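Local coordinates for CRISPR protein (Archaeoglobus fulgidus, PDB 4MJK) that probably serves as a Cas5-type subunit of a Cascade-like CRISPR complex, where relatives hold the 5' end of the guide RNA, at residues A[75-84]-A[115-124]. Residues are numbered along the deposited sequence; the frame is centred on the assembly and turned at random.
Sequences NCTPLRYSDI and KTILSSLNDE
Y81 and I117 form the tight end of this strand pair. The tyrosine ring runs alongside the extended chain of K115, with CD1 3.8 Å from K115 CG, while I84 CD1 sits over the centre of one ring face. I117 CD1 approaches the ring obliquely and meets I84 CD1 at 3.8 Å; with CG1 anti to its carbonyl carbon (chi1 -71°), I117 sends that branch to the ring. I117 of the second subunit packs on I117 here, and Y81 OH is hydrogen-bonded to L118 O of the second subunit.

Paired backbone bonds join T77 to S119 and L79 to I117, whose side chains share one sheet face; on the face of C76, P78, T116 and L118, P78 CB touches L118 CD2 at 4.0 Å. Beyond the last pair, Y81 N at the helix start bonds to K115 O.

At the far end N75 is buried, its O taking a nearly straight bond from L121 N (2.7 Å). K127 N donates to N75 OD1; N75 ND2 donates to A125 O and, bent (137°), to N122 OD1 at 3.2 Å. The solvent side is the N122-E124 Asx turn, closed by E124 N on N122 OD1, with E124 exposed. Together the segments form an antiparallel beta ladder facing the second subunit of the crystallographic assembly.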
ATOM      1  N   ASN A  75       5.948 -11.279  -9.514  1.00 12.69           N
ATOM      2  CA  ASN A  75       4.501 -11.443  -9.624  1.00 16.05           C
ATOM      3  C   ASN A  75       3.741 -10.138  -9.430  1.00 15.67           C
ATOM      4  O   ASN A  75       2.587 -10.142  -9.016  1.00 15.22           O
ATOM      5  CB  ASN A  75       4.013 -12.435  -8.567  1.00 15.17           C
ATOM      6  CG  ASN A  75       4.112 -11.864  -7.171  1.00 18.37           C
ATOM      7  OD1 ASN A  75       4.859 -10.911  -6.941  1.00 16.03           O
ATOM      8  ND2 ASN A  75       3.337 -12.404  -6.243  1.00 20.01           N
ATOM      9  N   CYS A  76       4.383  -9.015  -9.708  1.00 12.70           N
ATOM     10  CA  CYS A  76       3.757  -7.745  -9.377  1.00 14.76           C
ATOM     11  C   CYS A  76       4.155  -6.648 -10.348  1.00 15.36           C
ATOM     12  O   CYS A  76       5.099  -6.792 -11.141  1.00 13.15           O
ATOM     13  CB  CYS A  76       4.079  -7.338  -7.927  1.00 12.92           C
ATOM     14  SG  CYS A  76       5.837  -6.999  -7.589  1.00 14.23           S
ATOM     15  N   THR A  77       3.406  -5.555 -10.285  1.00 13.28           N
ATOM     16  CA  THR A  77       3.649  -4.409 -11.142  1.00 14.00           C
ATOM     17  C   THR A  77       3.531  -3.152 -10.250  1.00 13.95           C
ATOM     18  O   THR A  77       2.612  -3.037  -9.425  1.00 14.38           O
ATOM     19  CB  THR A  77       2.639  -4.400 -12.328  1.00 18.45           C
ATOM     20  OG1 THR A  77       3.102  -3.528 -13.378  1.00 25.23           O
ATOM     21  CG2 THR A  77       1.287  -3.938 -11.863  1.00 18.57           C
ATOM     22  N   PRO A  78       4.481  -2.219 -10.378  1.00 14.04           N
ATOM     23  CA  PRO A  78       4.456  -1.040  -9.491  1.00 10.54           C
ATOM     24  C   PRO A  78       3.381  -0.044  -9.890  1.00 14.08           C
ATOM     25  O   PRO A  78       3.053   0.099 -11.071  1.00 16.18           O
ATOM     26  CB  PRO A  78       5.836  -0.406  -9.693  1.00 12.54           C
ATOM     27  CG  PRO A  78       6.660  -1.461 -10.471  1.00 14.94           C
ATOM     28  CD  PRO A  78       5.660  -2.233 -11.257  1.00 14.38           C
ATOM     29  N   LEU A  79       2.823   0.649  -8.910  1.00 11.20           N
ATOM     30  CA  LEU A  79       1.852   1.689  -9.209  1.00 13.36           C
ATOM     31  C   LEU A  79       2.284   2.897  -8.396  1.00 11.83           C
ATOM     32  O   LEU A  79       2.081   2.936  -7.192  1.00 11.85           O
ATOM     33  CB  LEU A  79       0.437   1.223  -8.816  1.00 13.77           C
ATOM     34  CG  LEU A  79      -0.699   2.221  -9.028  1.00 16.76           C
ATOM     35  CD1 LEU A  79      -0.902   2.501 -10.510  1.00 20.43           C
ATOM     36  CD2 LEU A  79      -2.010   1.712  -8.384  1.00 19.97           C
ATOM     37  N   ARG A  80       2.935   3.853  -9.048  1.00 10.54           N
ATOM     38  CA  ARG A  80       3.489   4.996  -8.336  1.00 13.65           C
ATOM     39  C   ARG A  80       2.346   5.900  -7.897  1.00 15.24           C
ATOM     40  O   ARG A  80       1.320   5.978  -8.573  1.00 13.53           O
ATOM     41  CB  ARG A  80       4.457   5.762  -9.231  1.00 12.95           C
ATOM     42  CG  ARG A  80       5.612   4.918  -9.734  1.00 13.89           C
ATOM     43  CD  ARG A  80       6.364   5.655 -10.824  1.00 15.74           C
ATOM     44  NE  ARG A  80       5.502   5.921 -11.969  1.00 16.47           N
ATOM     45  CZ  ARG A  80       5.781   6.803 -12.923  1.00 25.89           C
ATOM     46  NH1 ARG A  80       6.907   7.512 -12.867  1.00 24.17           N
ATOM     47  NH2 ARG A  80       4.931   6.987 -13.926  1.00 23.90           N
ATOM     48  N   TYR A  81       2.504   6.586  -6.772  1.00 13.75           N
ATOM     49  CA  TYR A  81       1.434   7.496  -6.378  1.00 14.95           C
ATOM     50  C   TYR A  81       1.308   8.624  -7.393  1.00 18.13           C
ATOM     51  O   TYR A  81       0.245   9.222  -7.551  1.00 18.42           O
ATOM     52  CB  TYR A  81       1.600   8.006  -4.947  1.00 16.56           C
ATOM     53  CG  TYR A  81       0.677   7.283  -3.991  1.00 15.17           C
ATOM     54  CD1 TYR A  81       1.114   6.174  -3.284  1.00 16.10           C
ATOM     55  CD2 TYR A  81      -0.649   7.688  -3.827  1.00 18.39           C
ATOM     56  CE1 TYR A  81       0.269   5.497  -2.423  1.00 15.82           C
ATOM     57  CE2 TYR A  81      -1.511   7.013  -2.964  1.00 16.54           C
ATOM     58  CZ  TYR A  81      -1.040   5.918  -2.270  1.00 19.88           C
ATOM     59  OH  TYR A  81      -1.860   5.237  -1.401  1.00 19.18           O
ATOM     60  N   SER A  82       2.387   8.892  -8.121  1.00 16.23           N
ATOM     61  CA  SER A  82       2.281   9.869  -9.199  1.00 21.58           C
ATOM     62  C   SER A  82       1.323   9.373 -10.289  1.00 21.00           C
ATOM     63  O   SER A  82       0.579  10.175 -10.852  1.00 23.93           O
ATOM     64  CB  SER A  82       3.659  10.279  -9.754  1.00 20.69           C
ATOM     65  OG  SER A  82       4.207   9.289 -10.599  1.00 26.75           O
ATOM     66  N   ASP A  83       1.321   8.060 -10.560  1.00 17.14           N
ATOM     67  CA  ASP A  83       0.356   7.441 -11.494  1.00 17.66           C
ATOM     68  C   ASP A  83      -1.071   7.547 -10.936  1.00 22.66           C
ATOM     69  O   ASP A  83      -2.026   7.888 -11.644  1.00 20.06           O
ATOM     70  CB  ASP A  83       0.663   5.950 -11.687  1.00 19.20           C
ATOM     71  CG  ASP A  83       1.958   5.694 -12.449  1.00 23.14           C
ATOM     72  OD1 ASP A  83       2.196   6.397 -13.454  1.00 25.19           O
ATOM     73  OD2 ASP A  83       2.727   4.782 -12.041  1.00 23.17           O
ATOM     74  N   ILE A  84      -1.202   7.223  -9.655  1.00 17.09           N
ATOM     75  CA  ILE A  84      -2.483   7.252  -8.975  1.00 19.04           C
ATOM     76  C   ILE A  84      -3.105   8.652  -8.961  1.00 22.30           C
ATOM     77  O   ILE A  84      -4.288   8.819  -9.280  1.00 20.15           O
ATOM     78  CB  ILE A  84      -2.338   6.747  -7.532  1.00 18.29           C
ATOM     79  CG1 ILE A  84      -2.137   5.227  -7.520  1.00 16.87           C
ATOM     80  CG2 ILE A  84      -3.566   7.154  -6.699  1.00 19.14           C
ATOM     81  CD1 ILE A  84      -1.388   4.712  -6.272  1.00 18.72           C
ATOM     82  N   LYS A 115       6.770   7.256  -3.000  1.00 11.52           N
ATOM     83  CA  LYS A 115       5.881   6.227  -2.467  1.00 12.14           C
ATOM     84  C   LYS A 115       5.169   5.491  -3.588  1.00 12.52           C
ATOM     85  O   LYS A 115       4.562   6.111  -4.464  1.00 12.08           O
ATOM     86  CB  LYS A 115       4.873   6.814  -1.490  1.00 13.72           C
ATOM     87  CG  LYS A 115       3.975   5.769  -0.819  1.00 13.13           C
ATOM     88  CD  LYS A 115       3.076   6.429   0.217  1.00 16.35           C
ATOM     89  CE  LYS A 115       2.332   5.394   1.058  1.00 16.87           C
ATOM     90  NZ  LYS A 115       1.550   6.050   2.176  1.00 19.62           N
ATOM     91  N   THR A 116       5.239   4.163  -3.534  1.00 11.28           N
ATOM     92  CA  THR A 116       4.822   3.314  -4.642  1.00 10.14           C
ATOM     93  C   THR A 116       4.148   2.056  -4.143  1.00 12.21           C
ATOM     94  O   THR A 116       4.664   1.382  -3.246  1.00  9.61           O
ATOM     95  CB  THR A 116       6.053   2.934  -5.498  1.00 10.87           C
ATOM     96  OG1 THR A 116       6.577   4.124  -6.086  1.00 11.72           O
ATOM     97  CG2 THR A 116       5.693   1.950  -6.606  1.00 11.62           C
ATOM     98  N   ILE A 117       2.984   1.741  -4.709  1.00  8.56           N
ATOM     99  CA  ILE A 117       2.289   0.510  -4.352  1.00  8.65           C
ATOM    100  C   ILE A 117       2.787  -0.619  -5.266  1.00 10.53           C
ATOM    101  O   ILE A 117       3.047  -0.398  -6.441  1.00  9.52           O
ATOM    102  CB  ILE A 117       0.741   0.705  -4.478  1.00 11.59           C
ATOM    103  CG1 ILE A 117       0.242   1.630  -3.360  1.00 13.48           C
ATOM    104  CG2 ILE A 117      -0.001  -0.636  -4.454  1.00 13.04           C
ATOM    105  CD1 ILE A 117      -1.202   2.042  -3.525  1.00 16.74           C
ATOM    106  N   LEU A 118       2.971  -1.812  -4.728  1.00  8.03           N
ATOM    107  CA  LEU A 118       3.292  -2.952  -5.590  1.00 10.97           C
ATOM    108  C   LEU A 118       2.047  -3.800  -5.702  1.00 13.10           C
ATOM    109  O   LEU A 118       1.580  -4.363  -4.713  1.00 12.84           O
ATOM    110  CB  LEU A 118       4.478  -3.755  -5.042  1.00 11.37           C
ATOM    111  CG  LEU A 118       5.820  -3.007  -5.062  1.00 12.04           C
ATOM    112  CD1 LEU A 118       6.887  -3.746  -4.247  1.00 12.99           C
ATOM    113  CD2 LEU A 118       6.319  -2.768  -6.515  1.00 13.03           C
ATOM    114  N   SER A 119       1.468  -3.827  -6.896  1.00 12.99           N
ATOM    115  CA  SER A 119       0.216  -4.547  -7.125  1.00 16.43           C
ATOM    116  C   SER A 119       0.506  -5.972  -7.589  1.00 13.96           C
ATOM    117  O   SER A 119       1.097  -6.187  -8.644  1.00 14.87           O
ATOM    118  CB  SER A 119      -0.621  -3.858  -8.209  1.00 15.25           C
ATOM    119  OG  SER A 119      -0.761  -2.472  -7.970  1.00 18.61           O
ATOM    120  N   SER A 120       0.076  -6.946  -6.812  1.00 13.34           N
ATOM    121  CA  SER A 120       0.265  -8.326  -7.195  1.00 15.28           C
ATOM    122  C   SER A 120      -0.619  -8.703  -8.383  1.00 18.32           C
ATOM    123  O   SER A 120      -1.768  -8.253  -8.502  1.00 15.33           O
ATOM    124  CB  SER A 120      -0.025  -9.245  -6.018  1.00 16.67           C
ATOM    125  OG  SER A 120       0.208 -10.591  -6.393  1.00 21.86           O
ATOM    126  N   LEU A 121      -0.075  -9.543  -9.256  1.00 16.25           N
ATOM    127  CA  LEU A 121      -0.807 -10.050 -10.408  1.00 15.86           C
ATOM    128  C   LEU A 121      -1.443 -11.410 -10.112  1.00 19.85           C
ATOM    129  O   LEU A 121      -2.123 -11.978 -10.962  1.00 20.71           O
ATOM    130  CB  LEU A 121       0.122 -10.165 -11.622  1.00 17.68           C
ATOM    131  CG  LEU A 121       0.691  -8.812 -12.037  1.00 19.28           C
ATOM    132  CD1 LEU A 121       1.787  -8.960 -13.093  1.00 20.91           C
ATOM    133  CD2 LEU A 121      -0.432  -7.884 -12.508  1.00 20.38           C
ATOM    134  N   ASN A 122      -1.210 -11.936  -8.922  1.00 17.52           N
ATOM    135  CA  ASN A 122      -1.882 -13.165  -8.514  1.00 20.48           C
ATOM    136  C   ASN A 122      -2.320 -13.026  -7.061  1.00 22.15           C
ATOM    137  O   ASN A 122      -2.333 -11.916  -6.530  1.00 22.00           O
ATOM    138  CB  ASN A 122      -0.996 -14.402  -8.752  1.00 20.55           C
ATOM    139  CG  ASN A 122       0.276 -14.390  -7.918  1.00 22.88           C
ATOM    140  OD1 ASN A 122       0.460 -13.536  -7.054  1.00 21.36           O
ATOM    141  ND2 ASN A 122       1.160 -15.349  -8.175  1.00 24.52           N
ATOM    142  N   ASP A 123      -2.677 -14.120  -6.400  1.00 23.45           N
ATOM    143  CA  ASP A 123      -3.211 -13.981  -5.042  1.00 27.96           C
ATOM    144  C   ASP A 123      -2.129 -13.937  -3.974  1.00 27.05           C
ATOM    145  O   ASP A 123      -2.428 -13.897  -2.784  1.00 31.92           O
ATOM    146  CB  ASP A 123      -4.248 -15.069  -4.712  1.00 33.08           C
ATOM    147  CG  ASP A 123      -5.675 -14.635  -5.031  1.00 40.75           C
ATOM    148  OD1 ASP A 123      -5.935 -14.230  -6.184  1.00 40.67           O
ATOM    149  OD2 ASP A 123      -6.541 -14.692  -4.124  1.00 49.57           O
ATOM    150  N   GLU A 124      -0.869 -13.933  -4.385  1.00 24.54           N
ATOM    151  CA  GLU A 124       0.208 -13.844  -3.400  1.00 25.16           C
ATOM    152  C   GLU A 124       0.576 -12.401  -3.115  1.00 22.01           C
ATOM    153  O   GLU A 124       0.259 -11.496  -3.890  1.00 20.62           O
ATOM    154  CB  GLU A 124       1.455 -14.557  -3.898  1.00 26.53           C
ATOM    155  CG  GLU A 124       1.250 -15.985  -4.324  1.00 31.58           C
ATOM    156  CD  GLU A 124       2.569 -16.638  -4.658  1.00 41.52           C
ATOM    157  OE1 GLU A 124       3.040 -16.482  -5.810  1.00 41.84           O
ATOM    158  OE2 GLU A 124       3.147 -17.282  -3.754  1.00 48.45           O
TER
HETATM  159  O   HOH W   1       5.234   8.541  -6.654  1.00 17.20           O